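Local coordinates for protein glycosyl hydrolase (Rhizobium leguminosarum bv. trifolii, PDB 5NDX) that probably hydrolyses O-glycosidic bonds as a family 39 glycoside hydrolase, being a bacterial orthologue of human alpha-L-iduronidase, at residues A[136-141]-A[174-180]. The protein carries 2 engineered substitutions. Residue numbers count along the deposited sequence, not the author numbering.
Sequences LRTWYF and DPSLPMG. With 8U8 ((2~{R},3~{S},4~{S},5~{R},6~{S})-6-(4-methyl-2-oxidanylidene-chromen-7-yl)oxy-3,4,5-tris(oxidanyl)oxane-2-carboxylic acid), chain N.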
loop_
_atom_site.group_PDB
_atom_site.type_symbol
_atom_site.label_atom_id
_atom_site.label_comp_id
_atom_site.label_asym_id
_atom_site.label_seq_id
_atom_site.Cartn_x
_atom_site.Cartn_y
_atom_site.Cartn_z
ATOM N N LEU A 136 1.157 4.710 20.154
ATOM C CA LEU A 136 2.263 5.583 19.732
ATOM C C LEU A 136 3.558 4.863 19.376
ATOM O O LEU A 136 4.268 5.215 18.415
ATOM C CB LEU A 136 2.573 6.637 20.804
ATOM C CG LEU A 136 2.272 8.090 20.491
ATOM C CD1 LEU A 136 3.319 8.660 19.622
ATOM C CD2 LEU A 136 0.926 8.266 19.819
ATOM N N ARG A 137 3.875 3.881 20.189
ATOM C CA ARG A 137 5.076 3.133 20.021
ATOM C C ARG A 137 5.054 2.250 18.776
ATOM O O ARG A 137 6.080 1.726 18.466
ATOM C CB ARG A 137 5.353 2.237 21.256
ATOM C CG ARG A 137 5.881 3.024 22.442
ATOM C CD ARG A 137 6.060 2.134 23.666
ATOM N NE ARG A 137 5.464 2.715 24.866
ATOM C CZ ARG A 137 6.115 3.167 25.946
ATOM N NH1 ARG A 137 7.443 3.168 26.026
ATOM N NH2 ARG A 137 5.423 3.661 26.973
ATOM N N THR A 138 3.900 2.025 18.146
ATOM C CA THR A 138 3.833 1.297 16.865
ATOM C C THR A 138 4.085 2.230 15.659
ATOM O O THR A 138 4.157 1.738 14.509
ATOM C CB THR A 138 2.490 0.555 16.667
ATOM O OG1 THR A 138 1.425 1.503 16.476
ATOM C CG2 THR A 138 2.181 -0.477 17.864
ATOM N N TRP A 139 4.247 3.545 15.904
ATOM C CA TRP A 139 4.445 4.502 14.828
ATOM C C TRP A 139 5.926 4.622 14.524
ATOM O O TRP A 139 6.735 4.096 15.281
ATOM C CB TRP A 139 3.898 5.845 15.173
ATOM C CG TRP A 139 2.429 5.897 15.428
ATOM C CD1 TRP A 139 1.557 4.877 15.441
ATOM C CD2 TRP A 139 1.694 7.067 15.787
ATOM N NE1 TRP A 139 0.290 5.333 15.773
ATOM C CE2 TRP A 139 0.353 6.684 15.971
ATOM C CE3 TRP A 139 2.026 8.429 15.891
ATOM C CZ2 TRP A 139 -0.642 7.593 16.304
ATOM C CZ3 TRP A 139 1.022 9.337 16.213
ATOM C CH2 TRP A 139 -0.281 8.918 16.422
ATOM N N TYR A 140 6.263 5.219 13.372
ATOM C CA TYR A 140 7.640 5.632 13.065
ATOM C C TYR A 140 7.605 7.120 12.799
ATOM O O TYR A 140 6.677 7.600 12.190
ATOM C CB TYR A 140 8.252 4.859 11.887
ATOM C CG TYR A 140 8.395 3.401 12.196
ATOM C CD1 TYR A 140 7.330 2.537 12.040
ATOM C CD2 TYR A 140 9.576 2.893 12.714
ATOM C CE1 TYR A 140 7.438 1.192 12.404
ATOM C CE2 TYR A 140 9.712 1.530 13.047
ATOM C CZ TYR A 140 8.640 0.687 12.929
ATOM O OH TYR A 140 8.773 -0.672 13.280
ATOM N N PHE A 141 8.614 7.837 13.292
ATOM C CA PHE A 141 8.755 9.264 13.070
ATOM C C PHE A 141 9.927 9.487 12.166
ATOM O O PHE A 141 10.929 8.792 12.279
ATOM C CB PHE A 141 8.979 10.006 14.386
ATOM C CG PHE A 141 7.794 9.958 15.274
ATOM C CD1 PHE A 141 6.792 10.918 15.145
ATOM C CD2 PHE A 141 7.613 8.893 16.136
ATOM C CE1 PHE A 141 5.651 10.857 15.940
ATOM C CE2 PHE A 141 6.466 8.803 16.910
ATOM C CZ PHE A 141 5.496 9.792 16.812
ATOM N N ASP A 174 9.564 9.800 25.390
ATOM C CA ASP A 174 9.826 8.363 25.196
ATOM C C ASP A 174 10.902 8.095 24.160
ATOM O O ASP A 174 10.619 8.166 22.952
ATOM C CB ASP A 174 8.509 7.666 24.832
ATOM C CG ASP A 174 8.600 6.165 24.853
ATOM O OD1 ASP A 174 9.708 5.575 24.977
ATOM O OD2 ASP A 174 7.514 5.570 24.700
ATOM N N PRO A 175 12.128 7.768 24.609
ATOM C CA PRO A 175 13.219 7.544 23.663
ATOM C C PRO A 175 13.111 6.298 22.795
ATOM O O PRO A 175 13.895 6.142 21.846
ATOM C CB PRO A 175 14.467 7.425 24.570
ATOM C CG PRO A 175 14.068 8.066 25.847
ATOM C CD PRO A 175 12.628 7.646 25.994
ATOM N N SER A 176 12.180 5.410 23.115
ATOM C CA SER A 176 11.935 4.284 22.257
ATOM C C SER A 176 10.982 4.622 21.059
ATOM O O SER A 176 10.666 3.744 20.279
ATOM C CB SER A 176 11.402 3.119 23.109
ATOM O OG SER A 176 10.099 3.439 23.517
ATOM N N LEU A 177 10.508 5.861 20.913
ATOM C CA LEU A 177 9.755 6.228 19.710
ATOM C C LEU A 177 10.763 6.306 18.550
ATOM O O LEU A 177 11.707 7.135 18.597
ATOM C CB LEU A 177 9.029 7.567 19.867
ATOM C CG LEU A 177 7.966 7.516 20.965
ATOM C CD1 LEU A 177 7.477 8.914 21.306
ATOM C CD2 LEU A 177 6.807 6.578 20.649
ATOM N N PRO A 178 10.602 5.458 17.529
ATOM C CA PRO A 178 11.689 5.458 16.521
ATOM C C PRO A 178 11.782 6.747 15.683
ATOM O O PRO A 178 10.766 7.364 15.376
ATOM C CB PRO A 178 11.336 4.256 15.644
ATOM C CG PRO A 178 10.444 3.410 16.462
ATOM C CD PRO A 178 9.637 4.370 17.271
ATOM N N MET A 179 13.005 7.194 15.445
ATOM C CA MET A 179 13.281 8.393 14.696
ATOM C C MET A 179 14.282 8.068 13.608
ATOM O O MET A 179 15.234 7.324 13.834
ATOM C CB MET A 179 13.887 9.475 15.560
ATOM C CG MET A 179 14.158 10.768 14.789
ATOM S SD MET A 179 12.638 11.534 14.166
ATOM C CE MET A 179 13.273 12.708 12.959
ATOM N N GLY A 180 14.078 8.644 12.441
ATOM C CA GLY A 180 15.002 8.423 11.341
ATOM C C GLY A 180 14.875 9.449 10.266
ATOM O O GLY A 180 14.092 10.395 10.373
HETATM C C15 8U8 N . 10.352 3.400 8.997
HETATM C C13 8U8 N . 10.643 2.124 9.485
HETATM C C14 8U8 N . 11.846 1.886 10.137
HETATM C C16 8U8 N . 12.103 0.639 10.690
HETATM O O9 8U8 N . 13.190 0.430 11.213
HETATM O O8 8U8 N . 11.217 -0.380 10.534
HETATM C C11 8U8 N . 10.023 -0.155 9.948
HETATM C C10 8U8 N . 9.160 -1.222 9.933
HETATM C C12 8U8 N . 9.711 1.084 9.406
HETATM C C7 8U8 N . 8.448 1.233 8.833
HETATM C C8 8U8 N . 7.574 0.152 8.806
HETATM C C9 8U8 N . 7.912 -1.084 9.363
HETATM O O2 8U8 N . 7.005 -2.112 9.325
HETATM C C5 8U8 N . 7.145 -3.208 10.268
HETATM O O1 8U8 N . 8.038 -4.082 9.557
HETATM C C1 8U8 N . 8.318 -5.383 10.124
HETATM C C6 8U8 N . 9.074 -5.265 11.495
HETATM O O7 8U8 N . 9.750 -4.243 11.725
HETATM O O6 8U8 N . 8.899 -6.185 12.308
HETATM C C2 8U8 N . 6.968 -6.082 10.266
HETATM O O5 8U8 N . 7.102 -7.435 10.803
HETATM C C3 8U8 N . 6.022 -5.236 11.149
HETATM O O4 8U8 N . 4.774 -5.877 11.174
HETATM C C4 8U8 N . 5.828 -3.852 10.525
HETATM O O3 8U8 N . 5.045 -3.001 11.366
HETATM O O HOH W 1 8.489 2.120 19.992
#
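Leu136 opens a type I turn closed by Trp139 N to Leu136 O (3.0 Å), and its CD1 lies 4.2 Å from Leu177 CD2. Arg137 reaches along the turn Asp174-Leu177: its NH1 is 2.7 Å from Asp174 OD2, a salt bridge of charge alone, since the oxygen sits over the guanidinium face. Asp174 OD1 meanwhile takes Ser176 N (3.1 Å) in an Asx turn. One water links the two turns by donating to Arg137 O (2.9 Å) and Ser176 O (2.7 Å). The Trp139 indole packs on Tyr127 of helix 110-131, with NE1 hydrogen-bonded to Glu135. Tyr140 touches Pro178 (CD2 to CB, 3.7 Å), while one ring face takes the ligand's coumarin (CZ to 8U8 C11, 3.4 Å). Phe141 N donates to Pro178 O (3.0 Å), and Gly180 N returns a weak bond to Phe141 O (3.2 Å), straddling Met179 in parallel register. Strands 140-142 and 179-184, linked through helix 155-171, thus start side by side as a beta-alpha-beta unit of the TIM barrel.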